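Local coordinates for inositol 2-dehydrogenase/D-chiro-inositol 3-dehydrogenase (Lactobacillus casei, PDB 4MIY), which catalyses the NAD-dependent oxidation of myo-inositol and D-chiro-inositol to their keto derivatives, at residues R15-R20 / A69-S74; A86-K91 / V110-T115; F92-K97 / N283-E288; V120-F125 / Q287-E292. All coordinates share one frame; numbering follows the deposited sequence.

Contact 1: residues R15-R20 / A69-S74. With NAD (nicotinamide-adenine-dinucleotide), chain E.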
# COMPACT_ATOMS: atom_id res chain seq x y z
N ARG A 15 -6.48 -3.71 36.90
CA ARG A 15 -7.71 -3.02 36.71
C ARG A 15 -8.24 -3.16 35.29
O ARG A 15 -9.42 -3.16 35.07
CB ARG A 15 -7.55 -1.54 37.02
CG ARG A 15 -7.43 -1.20 38.48
CD ARG A 15 -6.93 0.27 38.67
NE ARG A 15 -7.90 1.25 38.30
CZ ARG A 15 -8.86 1.70 39.09
NH1 ARG A 15 -8.97 1.26 40.32
NH2 ARG A 15 -9.70 2.59 38.65
N ALA A 16 -7.33 -3.24 34.35
CA ALA A 16 -7.73 -3.41 32.97
C ALA A 16 -8.34 -4.79 32.72
O ALA A 16 -9.24 -4.91 31.97
CB ALA A 16 -6.56 -3.16 32.06
N HIS A 17 -7.82 -5.80 33.38
CA HIS A 17 -8.44 -7.13 33.34
C HIS A 17 -9.80 -7.15 34.05
O HIS A 17 -10.70 -7.78 33.61
CB HIS A 17 -7.53 -8.18 33.93
CG HIS A 17 -6.46 -8.64 33.00
ND1 HIS A 17 -6.69 -8.82 31.66
CD2 HIS A 17 -5.19 -9.00 33.22
CE1 HIS A 17 -5.58 -9.24 31.09
NE2 HIS A 17 -4.66 -9.37 32.02
N ILE A 18 -9.91 -6.45 35.16
CA ILE A 18 -11.20 -6.29 35.81
C ILE A 18 -12.21 -5.63 34.92
O ILE A 18 -13.32 -6.04 34.84
CB ILE A 18 -11.08 -5.51 37.14
CG1 ILE A 18 -10.30 -6.33 38.14
CG2 ILE A 18 -12.44 -5.06 37.64
CD1 ILE A 18 -10.01 -5.60 39.42
N ASP A 19 -11.79 -4.57 34.26
CA ASP A 19 -12.62 -3.91 33.29
C ASP A 19 -13.08 -4.88 32.18
O ASP A 19 -14.21 -4.89 31.79
CB ASP A 19 -11.87 -2.73 32.68
CG ASP A 19 -12.70 -1.94 31.75
OD1 ASP A 19 -13.74 -1.49 32.18
OD2 ASP A 19 -12.33 -1.80 30.59
N ARG A 20 -12.15 -5.69 31.71
CA ARG A 20 -12.45 -6.70 30.72
C ARG A 20 -13.52 -7.66 31.21
O ARG A 20 -14.48 -7.89 30.55
CB ARG A 20 -11.18 -7.46 30.30
CG ARG A 20 -10.44 -6.78 29.14
CD ARG A 20 -9.24 -7.49 28.63
NE ARG A 20 -8.05 -7.25 29.41
CZ ARG A 20 -7.24 -6.22 29.25
NH1 ARG A 20 -7.44 -5.31 28.33
NH2 ARG A 20 -6.19 -6.13 30.00
N ALA A 69 -11.66 -19.14 39.39
CA ALA A 69 -10.41 -18.80 38.76
C ALA A 69 -9.80 -17.56 39.38
O ALA A 69 -10.47 -16.70 39.85
CB ALA A 69 -10.62 -18.57 37.27
N VAL A 70 -8.48 -17.53 39.34
CA VAL A 70 -7.73 -16.39 39.78
C VAL A 70 -6.90 -15.76 38.66
O VAL A 70 -6.35 -16.44 37.86
CB VAL A 70 -6.86 -16.70 41.02
CG1 VAL A 70 -7.74 -17.13 42.16
CG2 VAL A 70 -5.87 -17.76 40.75
N PHE A 71 -6.86 -14.45 38.66
CA PHE A 71 -5.96 -13.70 37.80
C PHE A 71 -4.82 -13.14 38.63
O PHE A 71 -5.06 -12.49 39.58
CB PHE A 71 -6.71 -12.55 37.12
CG PHE A 71 -7.48 -12.96 35.90
CD1 PHE A 71 -8.46 -13.87 35.98
CD2 PHE A 71 -7.20 -12.40 34.70
CE1 PHE A 71 -9.15 -14.22 34.87
CE2 PHE A 71 -7.87 -12.79 33.62
CZ PHE A 71 -8.85 -13.67 33.71
N VAL A 72 -3.61 -13.47 38.26
CA VAL A 72 -2.45 -12.98 39.00
C VAL A 72 -1.81 -11.85 38.22
O VAL A 72 -1.23 -12.08 37.19
CB VAL A 72 -1.43 -14.03 39.20
CG1 VAL A 72 -0.34 -13.52 40.10
CG2 VAL A 72 -2.03 -15.31 39.72
N VAL A 73 -1.95 -10.66 38.74
CA VAL A 73 -1.55 -9.46 38.05
C VAL A 73 -0.72 -8.51 38.92
O VAL A 73 -0.81 -7.34 38.82
CB VAL A 73 -2.77 -8.71 37.47
CG1 VAL A 73 -2.37 -7.92 36.24
CG2 VAL A 73 -3.89 -9.67 37.11
N SER A 74 0.08 -9.10 39.79
CA SER A 74 0.92 -8.39 40.73
C SER A 74 2.26 -8.10 40.07
O SER A 74 2.41 -8.31 38.90
CB SER A 74 1.08 -9.25 41.97
OG SER A 74 1.54 -10.52 41.69
PA NAD E . 1.41 -2.12 38.61
O1A NAD E . 2.59 -1.84 39.40
O2A NAD E . 0.53 -1.13 38.20
O5B NAD E . 0.38 -3.01 39.42
C5B NAD E . 0.72 -4.12 40.15
C4B NAD E . -0.18 -4.19 41.40
O4B NAD E . 0.24 -5.32 42.11
C3B NAD E . 0.04 -3.08 42.41
O3B NAD E . -1.17 -2.57 42.80
C2B NAD E . 0.79 -3.72 43.55
O2B NAD E . 0.50 -3.12 44.80
C1B NAD E . 0.25 -5.10 43.53
N9A NAD E . 1.10 -6.11 44.13
C8A NAD E . 2.39 -6.21 44.09
N7A NAD E . 2.82 -7.32 44.68
C5A NAD E . 1.75 -7.95 45.12
C6A NAD E . 1.46 -9.17 45.85
N6A NAD E . 2.38 -10.01 46.25
N1A NAD E . 0.19 -9.45 46.05
C2A NAD E . -0.77 -8.69 45.69
N3A NAD E . -0.58 -7.55 45.05
C4A NAD E . 0.64 -7.16 44.74
O3 NAD E . 1.96 -3.04 37.45
PN NAD E . 1.14 -3.57 36.13
O1N NAD E . 1.52 -2.73 35.00
O2N NAD E . -0.25 -3.50 36.37
O5D NAD E . 1.75 -4.93 35.81
C5D NAD E . 1.30 -6.05 36.53
C4D NAD E . 1.69 -7.32 35.83
O4D NAD E . 1.06 -7.30 34.56
C3D NAD E . 3.16 -7.41 35.63
O3D NAD E . 3.53 -8.74 35.74
C2D NAD E . 3.27 -6.91 34.19
O2D NAD E . 4.41 -7.46 33.66
C1D NAD E . 2.03 -7.48 33.57
N1N NAD E . 1.66 -6.79 32.34
C2N NAD E . 1.53 -7.47 31.20
C3N NAD E . 1.22 -6.88 30.00
C7N NAD E . 1.07 -7.70 28.74
O7N NAD E . 0.82 -8.86 28.77
N7N NAD E . 1.19 -7.06 27.65
C4N NAD E . 0.98 -5.52 30.00
C5N NAD E . 1.11 -4.85 31.19
C6N NAD E . 1.46 -5.51 32.34
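The imidazole of H17 has F71 over one face and V73 at its edge: F71 CD2 sits 4.2 Å from H17 CG, and V73 CG2 meets H17 CD2 near the ring plane. The two rings make an edge-to-face (T-shaped) pair, the edge of F71 turned to the H17 face with the planes 62° apart. This is Rossmann-fold packing, in which helix 12-24, leading out of what looks like a glycine-rich dinucleotide-binding turn, lies on parallel strand 69-72. With CG anti to its carbonyl carbon (chi1 -80°), H17 turns its imidazole in toward the strand. Both imidazole nitrogens are held. R20 NE donates to H17 ND1 at 3.1 Å, fairly straight (157°), staying in its own guanidinium plane but tilted from the imidazole plane, while H17 NE2 is hydrogen-bonded to E96. The guanidinium of R20 has H17 ND1 at its edge, in plane, and A16 O 3.6 Å above its plane, over the centre. These bonds should leave H17 little freedom to rotate. F94 stacks on F71 and makes a second edge-to-face pair with H17, so the contact opens into an aromatic cluster. Past the strand the chain reaches the cofactor. V73 uses its two methyls in different directions, CG2 to the histidine and CG1 to the nicotinamide ribose, 3.9 Å from NAD O4D. Beyond it, S74 CB packs over a face of the adenine, 3.5 Å from NAD C5A.

Contact 2: residues A86-K91 / V110-T115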
# COMPACT_ATOMS: atom_id res chain seq x y z
N ALA A 86 -1.63 -21.11 44.50
CA ALA A 86 -2.89 -21.40 43.85
C ALA A 86 -2.92 -22.83 43.36
O ALA A 86 -3.97 -23.42 43.23
CB ALA A 86 -3.12 -20.40 42.70
N LEU A 87 -1.76 -23.39 43.11
CA LEU A 87 -1.66 -24.77 42.71
C LEU A 87 -1.95 -25.78 43.83
O LEU A 87 -2.07 -26.93 43.55
CB LEU A 87 -0.32 -25.05 42.09
CG LEU A 87 -0.08 -24.44 40.73
CD1 LEU A 87 1.37 -24.42 40.42
CD2 LEU A 87 -0.80 -25.27 39.72
N ASP A 88 -2.01 -25.30 45.05
CA ASP A 88 -2.50 -26.10 46.16
C ASP A 88 -4.02 -26.13 46.21
O ASP A 88 -4.58 -26.87 46.97
CB ASP A 88 -2.01 -25.55 47.48
CG ASP A 88 -0.54 -25.75 47.70
OD1 ASP A 88 0.05 -26.71 47.17
OD2 ASP A 88 0.01 -24.94 48.41
N THR A 89 -4.69 -25.28 45.43
CA THR A 89 -6.12 -25.35 45.22
C THR A 89 -6.43 -26.00 43.90
O THR A 89 -5.56 -26.44 43.21
CB THR A 89 -6.74 -24.01 45.15
OG1 THR A 89 -6.38 -23.39 43.91
CG2 THR A 89 -6.28 -23.15 46.26
N ASP A 90 -7.71 -26.07 43.58
CA ASP A 90 -8.16 -26.66 42.34
C ASP A 90 -8.52 -25.57 41.31
O ASP A 90 -9.04 -25.85 40.28
CB ASP A 90 -9.37 -27.58 42.60
CG ASP A 90 -8.96 -29.03 42.79
OD1 ASP A 90 -7.86 -29.38 42.36
OD2 ASP A 90 -9.71 -29.84 43.34
N LYS A 91 -8.23 -24.34 41.64
CA LYS A 91 -8.63 -23.24 40.81
C LYS A 91 -7.85 -23.14 39.49
O LYS A 91 -6.75 -23.55 39.37
CB LYS A 91 -8.52 -21.93 41.57
CG LYS A 91 -9.44 -21.84 42.77
CD LYS A 91 -9.12 -20.67 43.59
CE LYS A 91 -10.08 -20.40 44.74
NZ LYS A 91 -10.53 -21.57 45.39
N VAL A 110 6.24 -25.47 36.77
CA VAL A 110 6.07 -26.57 35.87
C VAL A 110 6.02 -27.98 36.57
O VAL A 110 5.20 -28.82 36.26
CB VAL A 110 7.13 -26.52 34.78
CG1 VAL A 110 7.15 -27.72 34.01
CG2 VAL A 110 6.83 -25.35 33.86
N ASP A 111 6.92 -28.17 37.52
CA ASP A 111 7.05 -29.46 38.15
C ASP A 111 5.85 -29.72 39.01
O ASP A 111 5.37 -30.82 39.08
CB ASP A 111 8.31 -29.49 39.01
CG ASP A 111 9.58 -29.62 38.20
OD1 ASP A 111 9.53 -30.10 37.06
OD2 ASP A 111 10.63 -29.29 38.76
N LYS A 112 5.38 -28.70 39.67
CA LYS A 112 4.22 -28.83 40.50
C LYS A 112 2.92 -29.00 39.74
O LYS A 112 2.11 -29.82 40.07
CB LYS A 112 4.10 -27.64 41.38
CG LYS A 112 3.05 -27.83 42.34
CD LYS A 112 3.01 -26.77 43.28
CE LYS A 112 2.40 -27.22 44.54
NZ LYS A 112 2.06 -26.13 45.45
N GLU A 113 2.73 -28.20 38.70
CA GLU A 113 1.54 -28.37 37.91
C GLU A 113 1.50 -29.76 37.30
O GLU A 113 0.45 -30.33 37.17
CB GLU A 113 1.39 -27.27 36.84
CG GLU A 113 0.01 -27.24 36.25
CD GLU A 113 -0.21 -26.23 35.13
OE1 GLU A 113 0.73 -25.97 34.37
OE2 GLU A 113 -1.32 -25.75 35.05
N LEU A 114 2.66 -30.31 36.97
CA LEU A 114 2.79 -31.64 36.39
C LEU A 114 2.36 -32.77 37.34
O LEU A 114 2.12 -33.85 36.88
CB LEU A 114 4.22 -31.91 35.92
CG LEU A 114 4.53 -31.41 34.54
CD2 LEU A 114 3.81 -32.20 33.63
N THR A 115 2.27 -32.46 38.61
CA THR A 115 1.72 -33.34 39.61
C THR A 115 0.19 -33.32 39.68
O THR A 115 -0.40 -34.11 40.38
CB THR A 115 2.22 -33.02 41.00
OG1 THR A 115 1.64 -31.82 41.52
CG2 THR A 115 3.70 -32.94 41.03
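The backbones of L87 and E113 approach to 6.8 Å between CA atoms, where a type I turn from A86 to T89 meets the C-terminal end of helix 103-113. The place belongs to the Rossmann fold: the turn closes helix 79-86 before strand 92-95, and helix 103-113 is the connection that leads on to strand 121-123, so successive crossover helices meet here at their ends. Within the turn T89 N bonds back to A86 O, and T89 OG1 accepts from K91 N, 3.1 Å away, in an ST turn that leads the chain into the strand. L87 fills the gap between the segments. It runs antiparallel alongside the aliphatic part of K112, L87 CB being 3.9 Å from K112 CD, and its CD2 branch crosses E113 at about a right angle, 4.1 Å from E113 CG. CG of K112 is anti to its backbone N (chi1 -172°) and the rest is extended, which carries the ammonium past the leucine to the exposed D88. L84 O is a second acceptor for the ammonium. E113 points its carboxylate to the V120 and I121 amides. At the outer edge, K112 NZ makes a salt bridge to D88 OD1 at 2.7 Å, coming from 51° above the carboxylate plane.

Contact 3: residues F92-K97 / N283-E288. With NAD (nicotinamide-adenine-dinucleotide), chain E.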
# COMPACT_ATOMS: atom_id res chain seq x y z
N PHE A 92 -8.54 -22.61 38.50
CA PHE A 92 -7.88 -22.21 37.29
C PHE A 92 -7.08 -20.93 37.54
O PHE A 92 -7.43 -20.12 38.34
CB PHE A 92 -8.94 -22.00 36.20
CG PHE A 92 -9.58 -23.28 35.72
CD1 PHE A 92 -9.02 -23.99 34.71
CD2 PHE A 92 -10.73 -23.73 36.27
CE1 PHE A 92 -9.63 -25.13 34.25
CE2 PHE A 92 -11.30 -24.84 35.82
CZ PHE A 92 -10.76 -25.56 34.82
N ILE A 93 -5.99 -20.78 36.80
CA ILE A 93 -5.04 -19.71 37.03
C ILE A 93 -4.64 -19.04 35.70
O ILE A 93 -4.12 -19.67 34.80
CB ILE A 93 -3.77 -20.28 37.66
CG1 ILE A 93 -4.08 -20.97 38.98
CG2 ILE A 93 -2.75 -19.19 37.85
CD1 ILE A 93 -3.04 -21.96 39.34
N PHE A 94 -4.94 -17.75 35.63
CA PHE A 94 -4.44 -16.86 34.59
C PHE A 94 -3.40 -15.95 35.24
O PHE A 94 -3.72 -15.15 36.04
CB PHE A 94 -5.56 -16.01 34.00
CG PHE A 94 -5.14 -15.17 32.82
CD1 PHE A 94 -4.58 -13.94 33.02
CD2 PHE A 94 -5.28 -15.62 31.53
CE1 PHE A 94 -4.19 -13.17 31.97
CE2 PHE A 94 -4.87 -14.86 30.48
CZ PHE A 94 -4.34 -13.65 30.70
N THR A 95 -2.17 -16.14 34.85
CA THR A 95 -1.12 -15.26 35.30
C THR A 95 -0.64 -14.40 34.15
O THR A 95 -0.41 -14.88 33.08
CB THR A 95 0.05 -16.01 35.97
OG1 THR A 95 0.98 -15.08 36.48
CG2 THR A 95 0.71 -16.90 35.05
N GLU A 96 -0.53 -13.12 34.41
CA GLU A 96 0.20 -12.29 33.49
C GLU A 96 1.64 -12.77 33.36
O GLU A 96 2.15 -13.45 34.20
CB GLU A 96 0.13 -10.82 33.88
CG GLU A 96 -1.03 -10.07 33.26
CD GLU A 96 -1.02 -10.12 31.73
OE1 GLU A 96 0.02 -10.36 31.16
OE2 GLU A 96 -2.06 -9.92 31.15
N LYS A 97 2.27 -12.40 32.26
CA LYS A 97 3.69 -12.55 32.10
C LYS A 97 4.40 -11.75 33.16
O LYS A 97 3.91 -10.74 33.56
CB LYS A 97 4.13 -12.05 30.74
CG LYS A 97 3.47 -10.78 30.38
CD LYS A 97 4.40 -9.71 29.93
CE LYS A 97 5.49 -9.46 30.88
NZ LYS A 97 5.87 -8.04 30.78
N ASN A 283 -8.65 -8.91 24.80
CA ASN A 283 -10.01 -9.34 24.88
C ASN A 283 -10.16 -10.79 24.46
O ASN A 283 -10.74 -11.55 25.16
CB ASN A 283 -10.90 -8.47 24.02
CG ASN A 283 -11.18 -7.12 24.63
OD1 ASN A 283 -10.96 -6.90 25.77
ND2 ASN A 283 -11.65 -6.21 23.82
N THR A 284 -9.56 -11.16 23.35
CA THR A 284 -9.67 -12.52 22.85
C THR A 284 -9.05 -13.57 23.78
O THR A 284 -9.62 -14.60 24.02
CB THR A 284 -9.09 -12.63 21.44
OG1 THR A 284 -9.83 -11.77 20.58
CG2 THR A 284 -9.19 -14.03 20.92
N GLU A 285 -7.91 -13.23 24.32
CA GLU A 285 -7.19 -14.07 25.23
C GLU A 285 -7.95 -14.37 26.51
O GLU A 285 -8.09 -15.48 26.89
CB GLU A 285 -5.88 -13.37 25.52
CG GLU A 285 -5.23 -13.69 26.77
CD GLU A 285 -4.03 -12.78 27.09
OE1 GLU A 285 -2.94 -13.26 26.91
OE2 GLU A 285 -4.20 -11.66 27.55
N VAL A 286 -8.49 -13.35 27.12
CA VAL A 286 -9.23 -13.50 28.33
C VAL A 286 -10.59 -14.15 28.11
O VAL A 286 -11.02 -14.95 28.89
CB VAL A 286 -9.37 -12.15 29.04
CG1 VAL A 286 -10.21 -12.29 30.24
CG2 VAL A 286 -8.03 -11.66 29.42
N GLN A 287 -11.24 -13.87 26.99
CA GLN A 287 -12.49 -14.50 26.72
C GLN A 287 -12.31 -15.99 26.53
O GLN A 287 -13.13 -16.75 26.95
CB GLN A 287 -13.15 -13.92 25.49
CG GLN A 287 -14.54 -14.45 25.24
CD GLN A 287 -15.54 -14.00 26.27
OE1 GLN A 287 -15.95 -12.87 26.29
NE2 GLN A 287 -15.93 -14.90 27.11
N GLU A 288 -11.23 -16.39 25.89
CA GLU A 288 -10.97 -17.80 25.71
C GLU A 288 -10.72 -18.52 27.06
O GLU A 288 -11.23 -19.58 27.29
CB GLU A 288 -9.78 -18.03 24.80
CG GLU A 288 -9.56 -19.47 24.43
CD GLU A 288 -8.27 -19.69 23.71
OE1 GLU A 288 -7.24 -19.70 24.35
OE2 GLU A 288 -8.31 -19.81 22.50
PA NAD E . 1.41 -2.12 38.61
O1A NAD E . 2.59 -1.84 39.40
O2A NAD E . 0.53 -1.13 38.20
O5B NAD E . 0.38 -3.01 39.42
C5B NAD E . 0.72 -4.12 40.15
C4B NAD E . -0.18 -4.19 41.40
O4B NAD E . 0.24 -5.32 42.11
C3B NAD E . 0.04 -3.08 42.41
O3B NAD E . -1.17 -2.57 42.80
C2B NAD E . 0.79 -3.72 43.55
O2B NAD E . 0.50 -3.12 44.80
C1B NAD E . 0.25 -5.10 43.53
N9A NAD E . 1.10 -6.11 44.13
C8A NAD E . 2.39 -6.21 44.09
N7A NAD E . 2.82 -7.32 44.68
C5A NAD E . 1.75 -7.95 45.12
C6A NAD E . 1.46 -9.17 45.85
N6A NAD E . 2.38 -10.01 46.25
N1A NAD E . 0.19 -9.45 46.05
C2A NAD E . -0.77 -8.69 45.69
N3A NAD E . -0.58 -7.55 45.05
C4A NAD E . 0.64 -7.16 44.74
O3 NAD E . 1.96 -3.04 37.45
PN NAD E . 1.14 -3.57 36.13
O1N NAD E . 1.52 -2.73 35.00
O2N NAD E . -0.25 -3.50 36.37
O5D NAD E . 1.75 -4.93 35.81
C5D NAD E . 1.30 -6.05 36.53
C4D NAD E . 1.69 -7.32 35.83
O4D NAD E . 1.06 -7.30 34.56
C3D NAD E . 3.16 -7.41 35.63
O3D NAD E . 3.53 -8.74 35.74
C2D NAD E . 3.27 -6.91 34.19
O2D NAD E . 4.41 -7.46 33.66
C1D NAD E . 2.03 -7.48 33.57
N1N NAD E . 1.66 -6.79 32.34
C2N NAD E . 1.53 -7.47 31.20
C3N NAD E . 1.22 -6.88 30.00
C7N NAD E . 1.07 -7.70 28.74
O7N NAD E . 0.82 -8.86 28.77
N7N NAD E . 1.19 -7.06 27.65
C4N NAD E . 0.98 -5.52 30.00
C5N NAD E . 1.11 -4.85 31.19
C6N NAD E . 1.46 -5.51 32.34
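K97 O is gripped by both hydroxyls of the nicotinamide ribose: NAD O3D donates at 3.0 Å, and NAD O2D adds a weak bond. K97 NZ returns to the same O2D, also weakly, because the lysine chain bends at chi2 and chi3 around the sugar. E96, one residue earlier, sits between cofactor and protein. E96 CB and CG lie against the ribose, E96 CG 3.7 Å from NAD O4D, and E96 OE1 accepts from K97 N at 3.2 Å on the anti side, 29° out of the carboxylate plane. The other oxygen, E96 OE2, which holds H17, is 4.5 Å from E285 OE2. With an alanine in place of E96, H17 NE2 and K97 N would probably each lose an acceptor, and the ribose would keep only the CB of the chain now packed against it. F94 and E285 carry the contact with helix 279-294. The carboxylate of E285 meets the edge of the ring, E285 CD 3.7 Å from F94 CZ, with the two planes 78° apart, so the acid faces ring C-H groups and not the pi cloud. V286 CG2 adds a looser touch at 4.4 Å to F94 CZ, approaching obliquely. F289 of the same helix makes an edge-to-face pair with the F94 ring. The chain of strand 92-95 leads into the Glu-Lys of the Glu-Lys-Pro sequence characteristic of Gfo/Idh/MocA dehydrogenases, at the nicotinamide end of the cofactor site.

Contact 4: residues V120-F125 / Q287-E292. Unlike the reference sequence in segment 287-292: E292 (reference Gln).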
# COMPACT_ATOMS: atom_id res chain seq x y z
N VAL A 120 -4.07 -26.17 34.62
CA VAL A 120 -4.89 -25.07 35.05
C VAL A 120 -4.31 -23.70 34.75
O VAL A 120 -4.97 -22.74 34.89
CB VAL A 120 -5.21 -25.13 36.56
CG1 VAL A 120 -6.20 -26.23 36.83
CG2 VAL A 120 -3.99 -25.38 37.35
N ILE A 121 -3.06 -23.65 34.33
CA ILE A 121 -2.42 -22.36 34.13
C ILE A 121 -2.41 -21.89 32.67
O ILE A 121 -2.02 -22.61 31.79
CB ILE A 121 -0.99 -22.38 34.60
CG1 ILE A 121 -0.91 -22.57 36.11
CG2 ILE A 121 -0.31 -21.07 34.21
CD1 ILE A 121 0.42 -23.09 36.56
N GLN A 122 -2.85 -20.65 32.50
CA GLN A 122 -2.63 -19.90 31.28
C GLN A 122 -1.78 -18.66 31.57
O GLN A 122 -2.01 -17.97 32.52
CB GLN A 122 -3.96 -19.51 30.63
CG GLN A 122 -3.80 -18.74 29.32
CD GLN A 122 -5.07 -18.64 28.55
OE1 GLN A 122 -5.97 -19.41 28.73
NE2 GLN A 122 -5.13 -17.68 27.69
N VAL A 123 -0.80 -18.41 30.72
CA VAL A 123 0.08 -17.27 30.88
C VAL A 123 -0.26 -16.18 29.86
O VAL A 123 -0.51 -16.48 28.74
CB VAL A 123 1.52 -17.68 30.70
CG1 VAL A 123 2.40 -16.51 30.87
CG2 VAL A 123 1.85 -18.73 31.71
N GLY A 124 -0.23 -14.94 30.27
CA GLY A 124 -0.72 -13.84 29.46
C GLY A 124 0.07 -13.36 28.25
O GLY A 124 0.19 -12.17 28.06
N PHE A 125 0.57 -14.26 27.43
CA PHE A 125 1.19 -13.88 26.19
C PHE A 125 0.14 -13.62 25.09
O PHE A 125 -0.19 -14.49 24.34
CB PHE A 125 2.20 -14.93 25.73
CG PHE A 125 3.41 -15.05 26.61
CD1 PHE A 125 4.25 -14.01 26.78
CD2 PHE A 125 3.69 -16.21 27.25
CE1 PHE A 125 5.35 -14.11 27.60
CE2 PHE A 125 4.78 -16.33 28.06
CZ PHE A 125 5.59 -15.27 28.24
N GLN A 287 -11.24 -13.87 26.99
CA GLN A 287 -12.49 -14.50 26.72
C GLN A 287 -12.31 -15.99 26.53
O GLN A 287 -13.13 -16.75 26.95
CB GLN A 287 -13.15 -13.92 25.49
CG GLN A 287 -14.54 -14.45 25.24
CD GLN A 287 -15.54 -14.00 26.27
OE1 GLN A 287 -15.95 -12.87 26.29
NE2 GLN A 287 -15.93 -14.90 27.11
N GLU A 288 -11.23 -16.39 25.89
CA GLU A 288 -10.97 -17.80 25.71
C GLU A 288 -10.72 -18.52 27.06
O GLU A 288 -11.23 -19.58 27.29
CB GLU A 288 -9.78 -18.03 24.80
CG GLU A 288 -9.56 -19.47 24.43
CD GLU A 288 -8.27 -19.69 23.71
OE1 GLU A 288 -7.24 -19.70 24.35
OE2 GLU A 288 -8.31 -19.81 22.50
N PHE A 289 -9.97 -17.90 27.94
CA PHE A 289 -9.72 -18.46 29.25
C PHE A 289 -11.04 -18.66 30.00
O PHE A 289 -11.32 -19.71 30.49
CB PHE A 289 -8.75 -17.57 30.03
CG PHE A 289 -8.49 -18.03 31.44
CD1 PHE A 289 -7.63 -19.06 31.70
CD2 PHE A 289 -9.14 -17.46 32.49
CE1 PHE A 289 -7.44 -19.49 33.00
CE2 PHE A 289 -8.92 -17.89 33.76
CZ PHE A 289 -8.09 -18.90 33.99
N ILE A 290 -11.85 -17.63 30.05
CA ILE A 290 -13.14 -17.73 30.68
C ILE A 290 -14.03 -18.83 30.08
O ILE A 290 -14.62 -19.58 30.79
CB ILE A 290 -13.88 -16.38 30.64
CG1 ILE A 290 -13.17 -15.32 31.50
CG2 ILE A 290 -15.33 -16.53 31.06
CD1 ILE A 290 -12.94 -15.72 32.92
N ASP A 291 -14.08 -18.91 28.76
CA ASP A 291 -14.85 -19.94 28.09
C ASP A 291 -14.40 -21.35 28.44
O ASP A 291 -15.18 -22.24 28.56
CB ASP A 291 -14.76 -19.78 26.58
CG ASP A 291 -15.49 -18.55 26.05
OD1 ASP A 291 -16.23 -17.88 26.75
OD2 ASP A 291 -15.35 -18.31 24.86
N GLU A 292 -13.11 -21.55 28.60
CA GLU A 292 -12.61 -22.83 29.02
C GLU A 292 -13.01 -23.16 30.44
O GLU A 292 -13.42 -24.24 30.72
CB GLU A 292 -11.09 -22.91 28.85
CG GLU A 292 -10.62 -22.95 27.43
CD GLU A 292 -11.17 -24.11 26.65
OE1 GLU A 292 -11.91 -23.88 25.71
OE2 GLU A 292 -10.83 -25.25 26.96
O HOH W 1 -7.42 -20.93 27.02
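Q122 and F289 form the tight part of this contact: the side chains run past each other in opposite directions, and Q122 OE1 comes within 3.4 Å of F289 CD1 at the ring edge, near its plane. Amide and ring planes stand 79° apart. Q122 OE1 also lies 3.6 Å from F289 CB. Q122 CB packs 3.8 Å from F289 CD1. CG of Q122 is anti to the backbone N (chi1 -179°) and the chain continues extended, reaching straight from strand 121-123 to helix 279-294. V120 O is a more distant neighbour near the ring plane, 4.5 Å from F289 CE1. The looser part lies toward E288, where the protein atoms stay apart and a water bridges them, donating to Q122 OE1 at 2.7 Å and to E288 OE1 at 2.9 Å. Y129 OH is a further hydrogen-bond partner of that carboxylate oxygen. A leucine in place of Q122 would probably leave the bridging water without one acceptor and break the link to E288. With no direct hydrogen bond between the two segments, the last strand of the Rossmann sheet is joined to a helix of the C-terminal family region by close packing and one water, and the buried amide oxygen has that water as a donor and lies against the CB methylene and CD1 edge of F289.

How the contacts relate
Contact 1 comes first along the chain, closing the loop from helix 12-24 to strand 69-72. Contact 2 follows in series and joins the ends of helices 79-86 and 103-113. Contact 3 opens at strand 92-95, inside the loop of contact 2, and closes far later on helix 279-294, so these two cross. Contact 4 starts at strand 121-123, after contact 2 has closed, and shares Q287 and E288 with contact 3; both end on the same helix. Strands 69-72, 92-95 and 121-123 are successive neighbours in the parallel sheet, I93 O to Q122 N spanning 2.8 Å. Contacts 1 and 3 both reach NAD, and contacts 3 and 4 tie the helix to the sheet.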